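Local coordinates for protein leucyl aminopeptidase (Trypanosoma brucei brucei, PDB 5NTD) that probably removes leucine and other amino acids from the N-termini of peptides as a manganese-bound M17 aminopeptidase that is bound by bestatin, at residues 426-431 with 511-516; 156-161 with 201-206; 40-45 with 63-68. All coordinates share one frame; numbering follows the deposited sequence.

Contact 1 of 3, residues 426-431 with 511-516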
loop_
_atom_site.group_PDB
_atom_site.type_symbol
_atom_site.label_atom_id
_atom_site.label_comp_id
_atom_site.label_asym_id
_atom_site.label_seq_id
_atom_site.Cartn_x
_atom_site.Cartn_y
_atom_site.Cartn_z
ATOM N N ALA G 426 33.090 24.414 4.971
ATOM C CA ALA G 426 32.830 25.874 5.101
ATOM C C ALA G 426 33.070 26.608 3.795
ATOM O O ALA G 426 32.340 27.494 3.414
ATOM C CB ALA G 426 33.703 26.483 6.203
ATOM N N ALA G 427 34.087 26.167 3.087
ATOM C CA ALA G 427 34.410 26.750 1.774
ATOM C C ALA G 427 33.332 26.471 0.736
ATOM O O ALA G 427 32.948 27.349 -0.020
ATOM C CB ALA G 427 35.765 26.227 1.275
ATOM N N MET G 428 32.859 25.233 0.688
ATOM C CA MET G 428 31.748 24.887 -0.244
ATOM C C MET G 428 30.447 25.596 0.115
ATOM O O MET G 428 29.748 26.112 -0.742
ATOM C CB MET G 428 31.541 23.398 -0.309
ATOM C CG MET G 428 30.582 22.961 -1.408
ATOM S SD MET G 428 31.088 23.441 -3.069
ATOM C CE MET G 428 32.404 22.291 -3.387
ATOM N N LEU G 429 30.185 25.704 1.397
ATOM C CA LEU G 429 29.030 26.521 1.858
ATOM C C LEU G 429 29.090 28.007 1.428
ATOM O O LEU G 429 28.105 28.597 1.001
ATOM C CB LEU G 429 28.846 26.463 3.368
ATOM C CG LEU G 429 28.366 25.118 3.901
ATOM C CD1 LEU G 429 28.499 25.086 5.418
ATOM C CD2 LEU G 429 26.935 24.825 3.483
ATOM N N ARG G 430 30.282 28.587 1.610
ATOM C CA ARG G 430 30.572 29.986 1.179
ATOM C C ARG G 430 30.335 30.094 -0.339
ATOM O O ARG G 430 29.647 31.002 -0.802
ATOM C CB ARG G 430 31.987 30.483 1.561
ATOM N N ALA G 431 30.851 29.128 -1.084
ATOM C CA ALA G 431 30.657 29.119 -2.536
ATOM C C ALA G 431 29.174 29.025 -2.949
ATOM O O ALA G 431 28.722 29.650 -3.903
ATOM C CB ALA G 431 31.427 27.969 -3.164
ATOM N N PRO G 511 27.201 23.648 -11.620
ATOM C CA PRO G 511 28.408 24.191 -12.254
ATOM C C PRO G 511 28.908 25.514 -11.692
ATOM O O PRO G 511 30.079 25.652 -11.400
ATOM C CB PRO G 511 27.992 24.352 -13.708
ATOM C CG PRO G 511 26.979 23.279 -13.895
ATOM C CD PRO G 511 26.209 23.250 -12.614
ATOM N N ALA G 512 28.014 26.458 -11.495
ATOM C CA ALA G 512 28.383 27.766 -10.932
ATOM C C ALA G 512 28.915 27.630 -9.502
ATOM O O ALA G 512 29.828 28.335 -9.088
ATOM C CB ALA G 512 27.218 28.731 -10.958
ATOM N N LEU G 513 28.310 26.731 -8.742
ATOM C CA LEU G 513 28.795 26.386 -7.382
ATOM C C LEU G 513 30.284 26.002 -7.444
ATOM O O LEU G 513 31.101 26.531 -6.705
ATOM C CB LEU G 513 28.004 25.223 -6.783
ATOM C CG LEU G 513 28.463 24.648 -5.437
ATOM C CD1 LEU G 513 28.401 25.702 -4.356
ATOM C CD2 LEU G 513 27.575 23.474 -5.085
ATOM N N LEU G 514 30.598 25.085 -8.340
ATOM C CA LEU G 514 31.972 24.640 -8.524
ATOM C C LEU G 514 32.902 25.802 -8.976
ATOM O O LEU G 514 34.008 25.947 -8.482
ATOM C CB LEU G 514 32.061 23.524 -9.549
ATOM C CG LEU G 514 31.472 22.180 -9.150
ATOM C CD1 LEU G 514 31.515 21.206 -10.314
ATOM C CD2 LEU G 514 32.231 21.599 -7.956
ATOM N N THR G 515 32.425 26.589 -9.924
ATOM C CA THR G 515 33.203 27.682 -10.440
ATOM C C THR G 515 33.597 28.614 -9.294
ATOM O O THR G 515 34.751 28.992 -9.161
ATOM C CB THR G 515 32.452 28.447 -11.523
ATOM O OG1 THR G 515 32.207 27.555 -12.623
ATOM C CG2 THR G 515 33.296 29.628 -12.036
ATOM N N GLU G 516 32.623 28.925 -8.450
ATOM C CA GLU G 516 32.831 29.826 -7.328
ATOM C C GLU G 516 33.747 29.178 -6.305
ATOM O O GLU G 516 34.651 29.828 -5.749
ATOM C CB GLU G 516 31.511 30.239 -6.729
ATOM C CG GLU G 516 31.618 31.129 -5.499
ATOM C CD GLU G 516 32.310 32.472 -5.766
ATOM O OE1 GLU G 516 32.280 32.958 -6.920
ATOM O OE2 GLU G 516 32.909 33.024 -4.808
#
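Met-428 and Leu-513 pack against each other, apolar to apolar, between two helices. The sulfur of Met-428 lies against the branch point of Leu-513, with SD 3.7 Å from CG, and the two side chains cross at about a right angle. CG of Met-428 is anti to the backbone N (chi1 -170°), and bends at the next two torsions fold the thioether toward helix 511-519. The CD1 methyl of Leu-513, which also lies against the sulfur, reaches on to Ala-431, 3.7 Å from its carbonyl carbon C and 4.0 Å from its CB, so that one leucine branch touches both Met-428 and Ala-431.

These two helices belong to the catalytic domain of the cytosol aminopeptidase family, and both pack beside its mixed sheet: Met-428 also touches Ile-397 and Leu-513 touches Met-399, both on strand 395-400. The short segments run 9.0 Å apart at closest approach, their directions 121° from one another.

Glu-516 takes part through its aliphatic stem. Its CG sits 3.6 Å from O of Ala-431 and 3.9 Å from CB of the same alanine. The backbones come close here, CA of Ala-431 lying 5.3 Å from CA of Glu-516.

Polar groups find their partners outside the two segments. The carboxylate of Glu-516 forms salt bridges through OE1 to Arg-519 and through OE2 to Lys-520, while O of Ala-431 accepts a hydrogen bond from the Ser-435 hydroxyl. The backbone N of Leu-513, near the start of its helix, is bound by the carboxylate of Glu-437.

Contact 2 of 3, residues 156-161 with 201-206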
loop_
_atom_site.group_PDB
_atom_site.type_symbol
_atom_site.label_atom_id
_atom_site.label_comp_id
_atom_site.label_asym_id
_atom_site.label_seq_id
_atom_site.Cartn_x
_atom_site.Cartn_y
_atom_site.Cartn_z
ATOM N N ALA G 156 21.361 33.022 -12.446
ATOM C CA ALA G 156 19.927 33.162 -12.217
ATOM C C ALA G 156 19.187 33.453 -13.497
ATOM O O ALA G 156 18.126 32.892 -13.757
ATOM C CB ALA G 156 19.640 34.244 -11.208
ATOM N N VAL G 157 19.770 34.318 -14.306
ATOM C CA VAL G 157 19.174 34.675 -15.603
ATOM C C VAL G 157 19.381 33.572 -16.625
ATOM O O VAL G 157 18.489 33.259 -17.415
ATOM C CB VAL G 157 19.726 35.998 -16.138
ATOM C CG1 VAL G 157 19.221 36.272 -17.544
ATOM C CG2 VAL G 157 19.311 37.123 -15.209
ATOM N N ALA G 158 20.549 32.954 -16.587
ATOM C CA ALA G 158 20.818 31.777 -17.431
ATOM C C ALA G 158 19.756 30.665 -17.255
ATOM O O ALA G 158 19.332 30.022 -18.218
ATOM C CB ALA G 158 22.193 31.197 -17.131
ATOM N N ARG G 159 19.306 30.467 -16.034
ATOM C CA ARG G 159 18.364 29.352 -15.727
ATOM C C ARG G 159 16.900 29.741 -15.859
ATOM O O ARG G 159 16.021 28.919 -15.701
ATOM C CB ARG G 159 18.660 28.710 -14.343
ATOM C CG ARG G 159 18.143 29.453 -13.119
ATOM C CD ARG G 159 18.476 28.698 -11.841
ATOM N NE ARG G 159 19.633 29.224 -11.112
ATOM C CZ ARG G 159 20.853 28.664 -11.067
ATOM N NH1 ARG G 159 21.141 27.559 -11.755
ATOM N NH2 ARG G 159 21.806 29.208 -10.333
ATOM N N CYS G 160 16.643 31.001 -16.170
ATOM C CA CYS G 160 15.269 31.512 -16.179
ATOM C C CYS G 160 14.623 31.313 -17.539
ATOM O O CYS G 160 15.272 31.033 -18.530
ATOM C CB CYS G 160 15.205 32.988 -15.769
ATOM S SG CYS G 160 15.399 34.132 -17.161
ATOM N N GLY G 161 13.326 31.501 -17.546
ATOM C CA GLY G 161 12.552 31.513 -18.769
ATOM C C GLY G 161 12.443 30.151 -19.414
ATOM O O GLY G 161 12.655 29.125 -18.777
ATOM N N ALA G 201 30.371 32.530 -20.309
ATOM C CA ALA G 201 30.860 31.144 -20.140
ATOM C C ALA G 201 30.123 30.423 -18.990
ATOM O O ALA G 201 29.716 29.261 -19.116
ATOM C CB ALA G 201 32.339 31.104 -19.894
ATOM N N VAL G 202 29.914 31.148 -17.909
ATOM C CA VAL G 202 29.140 30.625 -16.739
ATOM C C VAL G 202 27.689 30.318 -17.121
ATOM O O VAL G 202 27.169 29.254 -16.848
ATOM C CB VAL G 202 29.153 31.620 -15.554
ATOM C CG1 VAL G 202 28.199 31.198 -14.448
ATOM C CG2 VAL G 202 30.558 31.710 -15.001
ATOM N N ALA G 203 27.070 31.297 -17.755
ATOM C CA ALA G 203 25.677 31.150 -18.199
ATOM C C ALA G 203 25.540 30.002 -19.176
ATOM O O ALA G 203 24.584 29.216 -19.128
ATOM C CB ALA G 203 25.180 32.410 -18.838
ATOM N N THR G 204 26.527 29.877 -20.042
ATOM C CA THR G 204 26.548 28.767 -21.023
ATOM C C THR G 204 26.565 27.406 -20.305
ATOM O O THR G 204 25.852 26.480 -20.697
ATOM C CB THR G 204 27.755 28.899 -21.976
ATOM O OG1 THR G 204 27.653 30.167 -22.629
ATOM C CG2 THR G 204 27.772 27.775 -23.035
ATOM N N SER G 205 27.409 27.292 -19.285
ATOM C CA SER G 205 27.532 26.038 -18.530
ATOM C C SER G 205 26.247 25.718 -17.737
ATOM O O SER G 205 25.831 24.579 -17.661
ATOM C CB SER G 205 28.727 26.059 -17.611
ATOM O OG SER G 205 29.891 25.627 -18.313
ATOM N N THR G 206 25.629 26.739 -17.152
ATOM C CA THR G 206 24.345 26.561 -16.477
ATOM C C THR G 206 23.290 25.978 -17.446
ATOM O O THR G 206 22.564 25.051 -17.114
ATOM C CB THR G 206 23.814 27.878 -15.939
ATOM O OG1 THR G 206 24.720 28.365 -14.955
ATOM C CG2 THR G 206 22.424 27.705 -15.283
#
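The closest backbones are those of Ala-158 and Ala-203, whose CA atoms stand 5.0 Å apart where the last turn of helix 150-158 meets the middle of helix 196-214. The small methyls of the two alanines are consistent with such closeness. The methyl of Ala-158 points at the longer helix and settles on its backbone, with CB 3.6 Å from CA of Ala-203; the methyl of Ala-203 meets it from beside, the two CB atoms also 3.6 Å apart. One turn further along, Thr-206 borders the same methyl, its CB lying 3.9 Å from CB of Ala-158.

The methyl branch of Thr-206, rather than its hydroxyl, does the rest of the touching. CG2 is anti to the backbone N (chi1, measured to OG1, is -63°), and from there it meets Arg-159 twice: 4.0 Å from CB at the base of the side chain and 3.8 Å from NH1 at its end. Arg-159 can present both points because its chain turns sharply at chi3 (101°), bringing the guanidinium back beside the threonine, which it meets at a slant.

Helix 150-158 belongs to the N-terminal domain, where Val-157 packs on strand 183-188, whereas helix 196-214 is tied to helix 314-328 of the catalytic domain, Ser-205 OG hydrogen-bonding to Thr-325 OG1 and to O of Cys-321. The guanidinium likewise spans the two regions: NH1 donates to O of Thr-507 and NH2 forms a salt bridge with Glu-437. Between the two segments the attraction is close apolar packing, supplemented by a hydrogen bond from NE2 of the adjoining Gln-207 to O of Ala-158, while the charge of Arg-159 is engaged by the catalytic part of the chain, which probably helps to fix how the domains sit together.

Contact 3 of 3, residues 40-45 with 63-68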
loop_
_atom_site.group_PDB
_atom_site.type_symbol
_atom_site.label_atom_id
_atom_site.label_comp_id
_atom_site.label_asym_id
_atom_site.label_seq_id
_atom_site.Cartn_x
_atom_site.Cartn_y
_atom_site.Cartn_z
ATOM N N GLY G 40 19.862 55.029 -26.184
ATOM C CA GLY G 40 18.441 55.120 -25.719
ATOM C C GLY G 40 17.403 54.342 -26.536
ATOM O O GLY G 40 16.209 54.412 -26.250
ATOM N N VAL G 41 17.863 53.574 -27.502
ATOM C CA VAL G 41 16.978 52.694 -28.276
ATOM C C VAL G 41 16.941 51.290 -27.638
ATOM O O VAL G 41 17.934 50.553 -27.651
ATOM C CB VAL G 41 17.439 52.521 -29.746
ATOM C CG1 VAL G 41 16.386 51.772 -30.572
ATOM C CG2 VAL G 41 17.733 53.875 -30.394
ATOM N N LEU G 42 15.772 50.914 -27.125
ATOM C CA LEU G 42 15.575 49.562 -26.555
ATOM C C LEU G 42 15.762 48.496 -27.609
ATOM O O LEU G 42 15.494 48.687 -28.801
ATOM C CB LEU G 42 14.224 49.434 -25.918
ATOM C CG LEU G 42 14.230 49.925 -24.466
ATOM C CD1 LEU G 42 14.724 51.354 -24.314
ATOM C CD2 LEU G 42 12.820 49.857 -23.942
ATOM N N SER G 43 16.251 47.356 -27.161
ATOM C CA SER G 43 16.537 46.217 -28.080
ATOM C C SER G 43 15.260 45.664 -28.708
ATOM O O SER G 43 15.290 45.038 -29.762
ATOM C CB SER G 43 17.274 45.107 -27.331
ATOM O OG SER G 43 18.542 45.529 -26.829
ATOM N N SER G 44 14.145 45.826 -28.011
ATOM C CA SER G 44 12.847 45.268 -28.448
ATOM C C SER G 44 11.700 45.945 -27.740
ATOM O O SER G 44 11.911 46.828 -26.909
ATOM C CB SER G 44 12.774 43.733 -28.199
ATOM O OG SER G 44 12.587 43.404 -26.824
ATOM N N GLY G 45 10.493 45.421 -27.977
ATOM C CA GLY G 45 9.262 45.901 -27.299
ATOM C C GLY G 45 9.011 45.455 -25.871
ATOM O O GLY G 45 7.971 45.768 -25.267
ATOM N N ARG G 63 17.012 57.818 -14.432
ATOM C CA ARG G 63 17.864 58.074 -15.597
ATOM C C ARG G 63 17.882 56.895 -16.613
ATOM O O ARG G 63 18.550 56.944 -17.641
ATOM C CB ARG G 63 19.281 58.422 -15.103
ATOM N N LEU G 64 17.144 55.829 -16.333
ATOM C CA LEU G 64 17.081 54.685 -17.285
ATOM C C LEU G 64 16.220 55.062 -18.493
ATOM O O LEU G 64 15.185 55.717 -18.333
ATOM C CB LEU G 64 16.578 53.406 -16.588
ATOM C CG LEU G 64 17.549 52.868 -15.509
ATOM C CD1 LEU G 64 16.937 51.681 -14.800
ATOM C CD2 LEU G 64 18.891 52.468 -16.099
ATOM N N PRO G 65 16.606 54.614 -19.691
ATOM C CA PRO G 65 15.980 55.062 -20.932
ATOM C C PRO G 65 14.479 54.841 -21.066
ATOM O O PRO G 65 13.833 55.492 -21.878
ATOM C CB PRO G 65 16.719 54.263 -22.015
ATOM C CG PRO G 65 17.335 53.105 -21.316
ATOM C CD PRO G 65 17.626 53.588 -19.926
ATOM N N PHE G 66 13.933 53.905 -20.309
ATOM C CA PHE G 66 12.495 53.539 -20.422
ATOM C C PHE G 66 11.669 54.201 -19.338
ATOM O O PHE G 66 10.473 53.966 -19.259
ATOM C CB PHE G 66 12.308 51.997 -20.387
ATOM C CG PHE G 66 12.910 51.350 -19.174
ATOM C CD1 PHE G 66 12.240 51.346 -17.973
ATOM C CD2 PHE G 66 14.200 50.806 -19.233
ATOM C CE1 PHE G 66 12.818 50.787 -16.843
ATOM C CE2 PHE G 66 14.793 50.257 -18.107
ATOM C CZ PHE G 66 14.107 50.240 -16.911
ATOM N N TYR G 67 12.315 54.914 -18.437
ATOM C CA TYR G 67 11.631 55.376 -17.222
ATOM C C TYR G 67 10.667 56.479 -17.585
ATOM O O TYR G 67 10.971 57.320 -18.390
ATOM C CB TYR G 67 12.610 55.881 -16.161
ATOM C CG TYR G 67 11.993 56.113 -14.792
ATOM C CD1 TYR G 67 11.452 57.333 -14.438
ATOM C CD2 TYR G 67 11.980 55.096 -13.836
ATOM C CE1 TYR G 67 10.896 57.538 -13.171
ATOM C CE2 TYR G 67 11.433 55.289 -12.564
ATOM C CZ TYR G 67 10.894 56.514 -12.242
ATOM O OH TYR G 67 10.338 56.678 -11.000
ATOM N N ASN G 68 9.496 56.438 -16.988
ATOM C CA ASN G 68 8.507 57.499 -17.118
ATOM C C ASN G 68 7.519 57.373 -15.961
ATOM O O ASN G 68 7.717 56.541 -15.089
ATOM C CB ASN G 68 7.838 57.447 -18.490
ATOM C CG ASN G 68 6.711 56.437 -18.564
ATOM O OD1 ASN G 68 6.537 55.602 -17.680
ATOM N ND2 ASN G 68 5.937 56.507 -19.637
#
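Leu-42 reaches across to Pro-65 and Phe-66 with both of its methyl groups, and its meeting with Phe-66, where both residues are buried, is the inner part of the contact. CD1 lies 4.2 Å from CB of Pro-65, and CD2 is equally far, 4.2 Å, from CB of Phe-66. The first torsion of the leucine (chi1 -86°) carries CG toward the facing loop, where the two methyls diverge to neighbouring residues. It crosses the phenylalanine side chain at about a right angle and meets its base, whereas the ring leads off in another direction. That ring stacks edge-to-face with Phe-144 and also touches Leu-49.

Both loops flank the mixed sheet of the N-terminal domain, a macro-type domain by family. Segment 40-45 joins helix 31-38 to strand 46-52, and segment 63-68 carries a type I beta turn from Leu-64 to Tyr-67, closed by the bond from N of Tyr-67 to O of Leu-64 (3.0 Å). Pro-65 and Phe-66 are consecutive in this turn, so their CB atoms are within reach of the two methyls of one leucine.

The more open side belongs to Gly-40 and Pro-65, both partly exposed. Here CA of Gly-40 is 4.2 Å from CB of Pro-65, and the glycine has a positive phi (79°), a conformation that favours this residue type. Tyr-34 of helix 31-38 touches both Leu-42 and Pro-65, adding an aromatic neighbour to the join between the loops.

In the fold
Along the chain the three contacts follow in series: contact 3 closes first, then contact 2, then contact 1. Contact 3 lies in the N-terminal domain, its centre about 34 Å from the centre of the chain, about 24 Å from the centre of contact 2 and about 36 Å from that of contact 1. Contacts 3 and 2 are related through the N-terminal mixed sheet, which includes strands 46-52 and 183-188. Contacts 1 and 2 have centres about 16 Å apart and touch, CG of Pro-511 packing 4.1 Å from O of Ser-205. Glu-437 serves both, binding Leu-513 and Arg-159, so the packing runs from one domain into the manganese-bearing catalytic domain.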